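Local coordinates for SnoaL-like domain-containing protein (Burkholderia xenovorans LB400, PDB 3EN8) that is of unknown function but adopts the NTF2-like fold of the SnoaL-like family and binds a calcium ion in the crystal, at residues F23-A34 / L46-S56; R88-M96 / E106-F114. All coordinates share one frame; numbering follows the deposited sequence. Where two conformers were deposited one is given.

Interaction 1. Residues F23-A34 / L46-S56. With CA (calcium ion), chain B.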
# COMPACT_ATOMS: atom_id res chain seq x y z
N PHE A 23 0.30 21.77 9.17
CA PHE A 23 -0.68 20.75 9.60
C PHE A 23 -2.08 21.14 9.19
O PHE A 23 -2.92 20.28 8.92
CB PHE A 23 -0.61 20.50 11.11
CG PHE A 23 0.73 20.04 11.57
CD1 PHE A 23 1.20 18.80 11.23
CD2 PHE A 23 1.53 20.86 12.34
CE1 PHE A 23 2.47 18.38 11.64
CE2 PHE A 23 2.78 20.44 12.75
CZ PHE A 23 3.23 19.19 12.40
N ASP A 24 -2.30 22.44 9.06
CA ASP A 24 -3.62 22.93 8.62
C ASP A 24 -3.81 22.52 7.17
O ASP A 24 -4.81 21.92 6.79
CB ASP A 24 -3.76 24.45 8.75
CG ASP A 24 -4.12 24.91 10.14
OD1 ASP A 24 -4.50 24.05 10.97
OD2 ASP A 24 -4.01 26.13 10.41
N ALA A 25 -2.82 22.85 6.37
CA ALA A 25 -2.89 22.59 4.92
C ALA A 25 -2.96 21.09 4.68
O ALA A 25 -3.65 20.61 3.79
CB ALA A 25 -1.69 23.22 4.18
N GLU A 26 -2.25 20.38 5.54
CA GLU A 26 -2.15 18.93 5.44
C GLU A 26 -3.49 18.26 5.66
O GLU A 26 -3.69 17.13 5.24
CB GLU A 26 -1.12 18.37 6.42
CG GLU A 26 -0.85 16.90 6.26
CD GLU A 26 0.14 16.36 7.27
OE1 GLU A 26 0.56 17.12 8.14
OE2 GLU A 26 0.50 15.18 7.14
N HIS A 27 -4.41 18.96 6.31
CA HIS A 27 -5.68 18.31 6.67
C HIS A 27 -6.86 18.89 5.95
O HIS A 27 -7.99 18.50 6.18
CB HIS A 27 -5.83 18.20 8.18
CG HIS A 27 -4.82 17.27 8.76
ND1 HIS A 27 -3.54 17.67 9.06
CD2 HIS A 27 -4.86 15.93 9.00
CE1 HIS A 27 -2.85 16.63 9.51
NE2 HIS A 27 -3.62 15.57 9.47
N ASP A 28 -6.57 19.75 5.00
CA ASP A 28 -7.61 20.41 4.21
C ASP A 28 -8.36 19.41 3.35
O ASP A 28 -9.54 19.57 3.04
CB ASP A 28 -7.00 21.45 3.28
CG ASP A 28 -8.04 22.14 2.43
OD1 ASP A 28 -8.89 22.82 3.04
OD2 ASP A 28 -8.03 21.98 1.19
N ILE A 29 -7.63 18.37 2.99
CA ILE A 29 -8.11 17.38 1.99
C ILE A 29 -9.17 16.43 2.55
O ILE A 29 -9.84 15.73 1.80
CB ILE A 29 -6.93 16.56 1.37
CG1 ILE A 29 -7.33 16.04 -0.02
CG2 ILE A 29 -6.50 15.38 2.31
CD1 ILE A 29 -6.15 15.37 -0.83
N TYR A 30 -9.34 16.41 3.87
CA TYR A 30 -10.23 15.40 4.51
C TYR A 30 -11.64 15.87 4.70
O TYR A 30 -11.91 17.01 5.04
CB TYR A 30 -9.72 14.92 5.89
CG TYR A 30 -8.36 14.31 5.83
CD1 TYR A 30 -8.20 12.96 5.51
CD2 TYR A 30 -7.21 15.09 6.09
CE1 TYR A 30 -6.93 12.39 5.41
CE2 TYR A 30 -5.94 14.52 6.02
CZ TYR A 30 -5.80 13.18 5.69
OH TYR A 30 -4.56 12.60 5.57
N ASP A 31 -12.56 14.95 4.51
CA ASP A 31 -13.89 15.15 5.08
C ASP A 31 -13.77 15.32 6.59
O ASP A 31 -12.88 14.75 7.21
CB ASP A 31 -14.78 13.95 4.81
CG ASP A 31 -16.20 14.18 5.25
OD1 ASP A 31 -16.95 14.82 4.49
OD2 ASP A 31 -16.59 13.70 6.33
N ASP A 32 -14.72 16.02 7.17
CA ASP A 32 -14.71 16.23 8.63
C ASP A 32 -14.71 14.92 9.41
O ASP A 32 -14.07 14.81 10.46
CB ASP A 32 -15.87 17.13 9.08
CG ASP A 32 -17.23 16.45 9.00
OD1 ASP A 32 -17.44 15.65 8.05
OD2 ASP A 32 -18.11 16.73 9.88
N ASP A 33 -15.42 13.94 8.87
CA ASP A 33 -15.58 12.65 9.53
C ASP A 33 -14.65 11.58 8.96
O ASP A 33 -14.87 10.38 9.14
CB ASP A 33 -17.02 12.18 9.45
CG ASP A 33 -17.98 13.18 10.02
OD1 ASP A 33 -17.83 13.52 11.19
OD2 ASP A 33 -18.81 13.66 9.27
N ALA A 34 -13.60 12.02 8.28
CA ALA A 34 -12.61 11.13 7.73
C ALA A 34 -12.10 10.19 8.82
O ALA A 34 -11.91 10.58 9.97
CB ALA A 34 -11.38 11.91 7.15
N LEU A 46 -10.74 8.66 14.22
CA LEU A 46 -12.00 9.18 13.70
C LEU A 46 -12.04 10.70 13.74
O LEU A 46 -11.95 11.31 14.80
CB LEU A 46 -13.18 8.58 14.50
CG LEU A 46 -13.27 7.03 14.50
CD1 LEU A 46 -13.66 6.47 15.86
CD2 LEU A 46 -14.19 6.50 13.42
N GLY A 47 -12.17 11.30 12.57
CA GLY A 47 -12.27 12.75 12.43
C GLY A 47 -11.03 13.50 12.07
O GLY A 47 -9.94 13.25 12.57
N ARG A 48 -11.22 14.44 11.17
CA ARG A 48 -10.17 15.33 10.70
C ARG A 48 -9.47 16.06 11.86
O ARG A 48 -8.24 16.19 11.88
CB ARG A 48 -10.79 16.34 9.73
CG ARG A 48 -9.83 17.30 9.10
CD ARG A 48 -10.52 18.15 8.05
NE ARG A 48 -11.83 18.63 8.47
CZ ARG A 48 -12.67 19.27 7.67
NH1 ARG A 48 -12.34 19.48 6.41
NH2 ARG A 48 -13.85 19.68 8.13
N MSE A 49 -10.25 16.49 12.84
CA MSE A 49 -9.72 17.28 13.94
C MSE A 49 -8.75 16.44 14.75
O MSE A 49 -7.66 16.87 15.08
CB MSE A 49 -10.86 17.77 14.86
CG MSE A 49 -10.35 18.46 16.10
SE MSE A 49 -11.81 18.94 17.28
CE MSE A 49 -12.11 17.17 18.07
N ASN A 50 -9.19 15.23 15.04
CA ASN A 50 -8.43 14.27 15.87
C ASN A 50 -7.17 13.87 15.13
O ASN A 50 -6.10 13.79 15.71
CB ASN A 50 -9.24 13.03 16.28
CG ASN A 50 -10.07 13.26 17.54
OD1 ASN A 50 -10.00 14.32 18.16
ND2 ASN A 50 -10.86 12.26 17.91
N LEU A 51 -7.33 13.65 13.82
CA LEU A 51 -6.22 13.20 12.98
C LEU A 51 -5.11 14.25 12.96
O LEU A 51 -3.93 13.95 13.15
CB LEU A 51 -6.70 12.91 11.54
CG LEU A 51 -5.67 12.27 10.62
CD1 LEU A 51 -5.16 10.94 11.17
CD2 LEU A 51 -6.29 12.14 9.21
N GLN A 52 -5.52 15.50 12.82
CA GLN A 52 -4.56 16.60 12.75
C GLN A 52 -3.83 16.80 14.07
O GLN A 52 -2.61 17.04 14.10
CB GLN A 52 -5.25 17.90 12.35
CG GLN A 52 -4.32 19.09 12.42
CD GLN A 52 -4.86 20.33 11.73
OE1 GLN A 52 -5.85 20.29 10.98
NE2 GLN A 52 -4.20 21.44 11.98
N ALA A 53 -4.58 16.70 15.16
CA ALA A 53 -4.03 16.97 16.49
C ALA A 53 -3.04 15.87 16.83
O ALA A 53 -1.96 16.12 17.37
CB ALA A 53 -5.14 17.04 17.56
N LEU A 54 -3.40 14.65 16.46
CA LEU A 54 -2.56 13.50 16.79
C LEU A 54 -1.27 13.59 16.00
O LEU A 54 -0.18 13.43 16.55
CB LEU A 54 -3.28 12.17 16.55
CG LEU A 54 -4.37 11.82 17.57
CD1 LEU A 54 -5.16 10.57 17.12
CD2 LEU A 54 -3.78 11.64 19.00
N ARG A 55 -1.38 13.92 14.71
CA ARG A 55 -0.19 13.99 13.85
C ARG A 55 0.74 15.13 14.28
O ARG A 55 1.97 15.03 14.22
CB ARG A 55 -0.55 14.14 12.37
CG ARG A 55 -1.01 12.81 11.74
CD ARG A 55 -1.62 13.04 10.36
NE ARG A 55 -1.92 11.81 9.66
CZ ARG A 55 -2.62 11.79 8.53
NH1 ARG A 55 -3.06 12.91 8.03
NH2 ARG A 55 -2.83 10.65 7.89
N SER A 56 0.11 16.20 14.73
CA SER A 56 0.83 17.46 15.03
C SER A 56 1.62 17.28 16.30
O SER A 56 2.63 17.96 16.55
CB SER A 56 -0.14 18.63 15.21
OG SER A 56 -0.53 19.12 13.95
CA CA B . -19.86 15.55 10.34
O HOH W 1 -13.23 16.61 12.53
O HOH W 2 -19.48 15.02 12.59

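Interaction 2. Residues R88-M96 / E106-F114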
# COMPACT_ATOMS: atom_id res chain seq x y z
N ARG A 88 16.21 7.48 10.06
CA ARG A 88 15.53 6.18 9.91
C ARG A 88 14.30 6.33 9.02
O ARG A 88 13.26 6.83 9.44
CB ARG A 88 15.11 5.56 11.24
CG ARG A 88 16.24 5.32 12.16
CD ARG A 88 15.85 4.43 13.34
N PRO A 89 14.41 5.89 7.79
CA PRO A 89 13.30 6.12 6.89
C PRO A 89 12.25 5.03 6.95
O PRO A 89 12.50 3.87 7.37
CB PRO A 89 13.98 6.13 5.53
CG PRO A 89 14.99 5.00 5.71
CD PRO A 89 15.56 5.29 7.08
N ALA A 90 11.06 5.44 6.58
CA ALA A 90 9.95 4.52 6.41
C ALA A 90 9.39 4.65 5.01
O ALA A 90 9.08 5.74 4.54
CB ALA A 90 8.89 4.79 7.42
N TYR A 91 9.33 3.50 4.35
CA TYR A 91 8.61 3.35 3.08
C TYR A 91 7.14 3.26 3.42
O TYR A 91 6.66 2.26 4.02
CB TYR A 91 9.08 2.09 2.32
CG TYR A 91 10.42 2.23 1.66
CD1 TYR A 91 10.53 2.73 0.38
CD2 TYR A 91 11.59 1.86 2.34
CE1 TYR A 91 11.78 2.86 -0.24
CE2 TYR A 91 12.84 1.99 1.74
CZ TYR A 91 12.93 2.49 0.45
OH TYR A 91 14.16 2.64 -0.17
N THR A 92 6.43 4.31 3.03
CA THR A 92 5.06 4.54 3.44
C THR A 92 4.10 4.44 2.26
O THR A 92 4.42 4.70 1.10
CB THR A 92 4.95 5.90 4.20
OG1 THR A 92 5.95 5.97 5.23
CG2 THR A 92 3.56 6.04 4.87
N VAL A 93 2.94 3.95 2.58
CA VAL A 93 1.81 3.83 1.63
C VAL A 93 0.59 4.44 2.25
O VAL A 93 0.21 4.12 3.36
CB VAL A 93 1.52 2.36 1.24
CG1 VAL A 93 0.24 2.29 0.35
CG2 VAL A 93 2.70 1.73 0.49
N SER A 94 -0.02 5.37 1.53
CA SER A 94 -1.26 5.92 1.94
C SER A 94 -2.32 5.63 0.86
O SER A 94 -2.21 6.14 -0.28
CB SER A 94 -1.14 7.45 2.14
OG SER A 94 -2.39 8.12 2.21
N ILE A 95 -3.32 4.89 1.27
CA ILE A 95 -4.44 4.51 0.41
C ILE A 95 -5.59 5.42 0.76
O ILE A 95 -6.05 5.41 1.91
CB ILE A 95 -4.87 3.03 0.62
CG1 ILE A 95 -3.71 2.06 0.50
CG2 ILE A 95 -6.05 2.69 -0.31
CD1 ILE A 95 -3.99 0.73 1.24
N MSE A 96 -6.06 6.22 -0.19
CA MSE A 96 -7.13 7.18 0.11
C MSE A 96 -8.37 6.96 -0.73
O MSE A 96 -8.30 6.81 -1.94
CB MSE A 96 -6.68 8.63 -0.05
CG MSE A 96 -5.70 9.10 1.05
SE MSE A 96 -4.91 10.78 0.49
CE MSE A 96 -4.06 11.22 2.15
N GLU A 106 -8.63 6.95 4.89
CA GLU A 106 -7.22 6.77 4.57
C GLU A 106 -6.75 5.55 5.32
O GLU A 106 -7.16 5.35 6.44
CB GLU A 106 -6.41 7.99 5.04
CG GLU A 106 -4.91 7.86 4.79
CD GLU A 106 -4.13 9.14 5.08
OE1 GLU A 106 -4.65 10.08 5.75
OE2 GLU A 106 -2.95 9.19 4.62
N THR A 107 -5.92 4.75 4.68
CA THR A 107 -5.23 3.64 5.34
C THR A 107 -3.74 3.80 5.07
O THR A 107 -3.31 3.88 3.91
CB THR A 107 -5.67 2.31 4.75
OG1 THR A 107 -7.09 2.28 4.66
CG2 THR A 107 -5.16 1.11 5.61
N GLN A 108 -2.98 3.81 6.14
CA GLN A 108 -1.54 3.95 6.04
C GLN A 108 -0.77 2.73 6.56
O GLN A 108 -1.11 2.11 7.56
CB GLN A 108 -1.08 5.20 6.78
CG GLN A 108 -1.35 6.54 6.10
CD GLN A 108 -0.94 7.73 6.98
OE1 GLN A 108 -1.49 7.94 8.05
NE2 GLN A 108 0.01 8.54 6.50
N TYR A 109 0.29 2.43 5.82
CA TYR A 109 1.30 1.45 6.19
C TYR A 109 2.70 2.08 6.19
O TYR A 109 3.06 2.84 5.31
CB TYR A 109 1.31 0.35 5.15
CG TYR A 109 0.10 -0.55 5.18
CD1 TYR A 109 -1.03 -0.22 4.49
CD2 TYR A 109 0.08 -1.70 5.97
CE1 TYR A 109 -2.16 -1.05 4.52
CE2 TYR A 109 -1.02 -2.55 5.98
CZ TYR A 109 -2.12 -2.21 5.27
OH TYR A 109 -3.19 -3.04 5.32
N PHE A 110 3.48 1.65 7.15
CA PHE A 110 4.82 2.19 7.40
C PHE A 110 5.77 1.03 7.46
O PHE A 110 5.71 0.22 8.37
CB PHE A 110 4.85 2.96 8.72
CG PHE A 110 3.77 4.01 8.84
CD1 PHE A 110 4.00 5.29 8.36
CD2 PHE A 110 2.54 3.72 9.43
CE1 PHE A 110 3.02 6.28 8.48
CE2 PHE A 110 1.54 4.72 9.53
CZ PHE A 110 1.80 5.97 9.06
N SER A 111 6.60 0.92 6.43
CA SER A 111 7.45 -0.25 6.25
C SER A 111 8.93 0.11 6.30
O SER A 111 9.34 1.24 5.99
CB SER A 111 7.06 -1.00 4.96
OG SER A 111 7.57 -0.40 3.82
N ASP A 112 9.73 -0.86 6.72
CA ASP A 112 11.18 -0.70 6.78
C ASP A 112 11.86 -1.06 5.46
O ASP A 112 11.36 -1.92 4.71
CB ASP A 112 11.79 -1.58 7.87
CG ASP A 112 11.38 -1.15 9.25
OD1 ASP A 112 11.67 0.00 9.62
OD2 ASP A 112 10.78 -1.97 9.96
N PRO A 113 13.01 -0.43 5.16
CA PRO A 113 13.87 -0.95 4.11
C PRO A 113 14.27 -2.36 4.46
O PRO A 113 14.34 -2.72 5.65
CB PRO A 113 15.12 -0.05 4.20
CG PRO A 113 14.73 1.09 4.99
CD PRO A 113 13.71 0.60 5.95
N PHE A 114 14.56 -3.14 3.42
CA PHE A 114 15.29 -4.40 3.57
C PHE A 114 16.29 -4.58 2.45
O PHE A 114 16.15 -4.01 1.38
CB PHE A 114 14.37 -5.62 3.76
CG PHE A 114 13.54 -5.98 2.55
CD1 PHE A 114 14.08 -6.75 1.54
CD2 PHE A 114 12.22 -5.59 2.46
CE1 PHE A 114 13.33 -7.10 0.45
CE2 PHE A 114 11.46 -5.95 1.36
CZ PHE A 114 12.03 -6.68 0.35
O HOH W 3 -8.27 3.55 2.60

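Interaction 1. Residues F23-A34 / L46-S56
R55 and Q52 reach from helix 48-57 to H27 and Y30, where the chain of this NTF2-like fold runs from the short helix 23-26 through a turn into strand 30-31. Q52 CB lies 3.7 Å from H27 CG. Its CG stays against ND1. CD passes F23 O, and OE1 rests near H27 CB. NE2 ends the chain and gives D24 OD1 a bond of 2.8 Å, on the anti side and 20° out of the carboxylate plane. CG anti to the backbone N (chi1 173°) and an extended chain bring the amide to the D24 carboxylate. Q52 CA sits over the H27 ring centre, a CH-pi contact. H27 ND1 bonds F23 O in the ring plane, which fixes the turn of the imidazole. R55 NH1 bonds Y30 OH at 2.9 Å, nearly straight; that hydroxyl probably also hydrogen-bonds E106 OE1. L51 CD2 lies over one face of the Y30 ring, offset toward its rim. G47 is the N-cap at the helix start; its N bonds A34 O. R48 N bonds D32 O from above the carbonyl plane. Where the chain turns, a calcium ion is bound by D32 OD2 at 2.2 Å, D33 OD2 at 2.4 Å and a water.

Interaction 2. Residues R88-M96 / E106-F114
V93 and Y109 form a hydrogen-bonded pair in the antiparallel beta hairpin of strands 88-99 and 102-111, in the middle of the curved NTF2-like sheet. The Y91-S111, V93-Y109 and I95-T107 pairs each exchange two N-H to O bonds. The straightest is I95 N to T107 O, 2.8 Å at 177°. T92, S94 and M96 face F110, Q108 and E106 in the non-hydrogen-bonded pairs. CA-H to O contacts add to the ladder, as from T92 CA to Y109 O at 3.2 Å.

I95 CD1 meets the edge of the Y109 ring at CE1, 4.2 Å away. P113 CG lies at the edge of the Y91 ring, 3.9 Å from CE2. T92 CG2 touches F110 CD1.

S94 OG donates to E106 OE2 at 2.7 Å, on the anti side, 31° out of the carboxylate plane. E106 OE1 turns to Y30 and R55. M96, a selenomethionine packed on helix 3-20, lies alongside E106 on the face that also carries T92 and F110; its CE is 3.4 Å from E106 OE2. S111 OG sits between its own N and carbonyl carbon (chi1 79°). This turns OG back to Y91 O (2.8 Å), which S111 N also reaches, from the opposite face of the carbonyl plane.

How the interactions relate
Interaction 2 is the more buried and lies nearer the centre of the chain. Interaction 1 is partly buried and ends at the surface, by the calcium ion. Interaction 2 pairs neighbouring strands of one sheet through regular backbone bonds. Interaction 1 ties a helix to a loop and a short strand through side-chain bonds and ring contacts, with two backbone bonds at the helix start. The two meet at E106. Its OE1 forms a salt bridge with R55 NH2 (2.9 Å) and a probable hydrogen bond with Y30 OH (2.5 Å). R55 NH2 also bonds Q108 OE1. Both touch the second subunit: interaction 1 by packing of L46 and L54, interaction 2 also by Y109 OH bonded to E80 of that subunit.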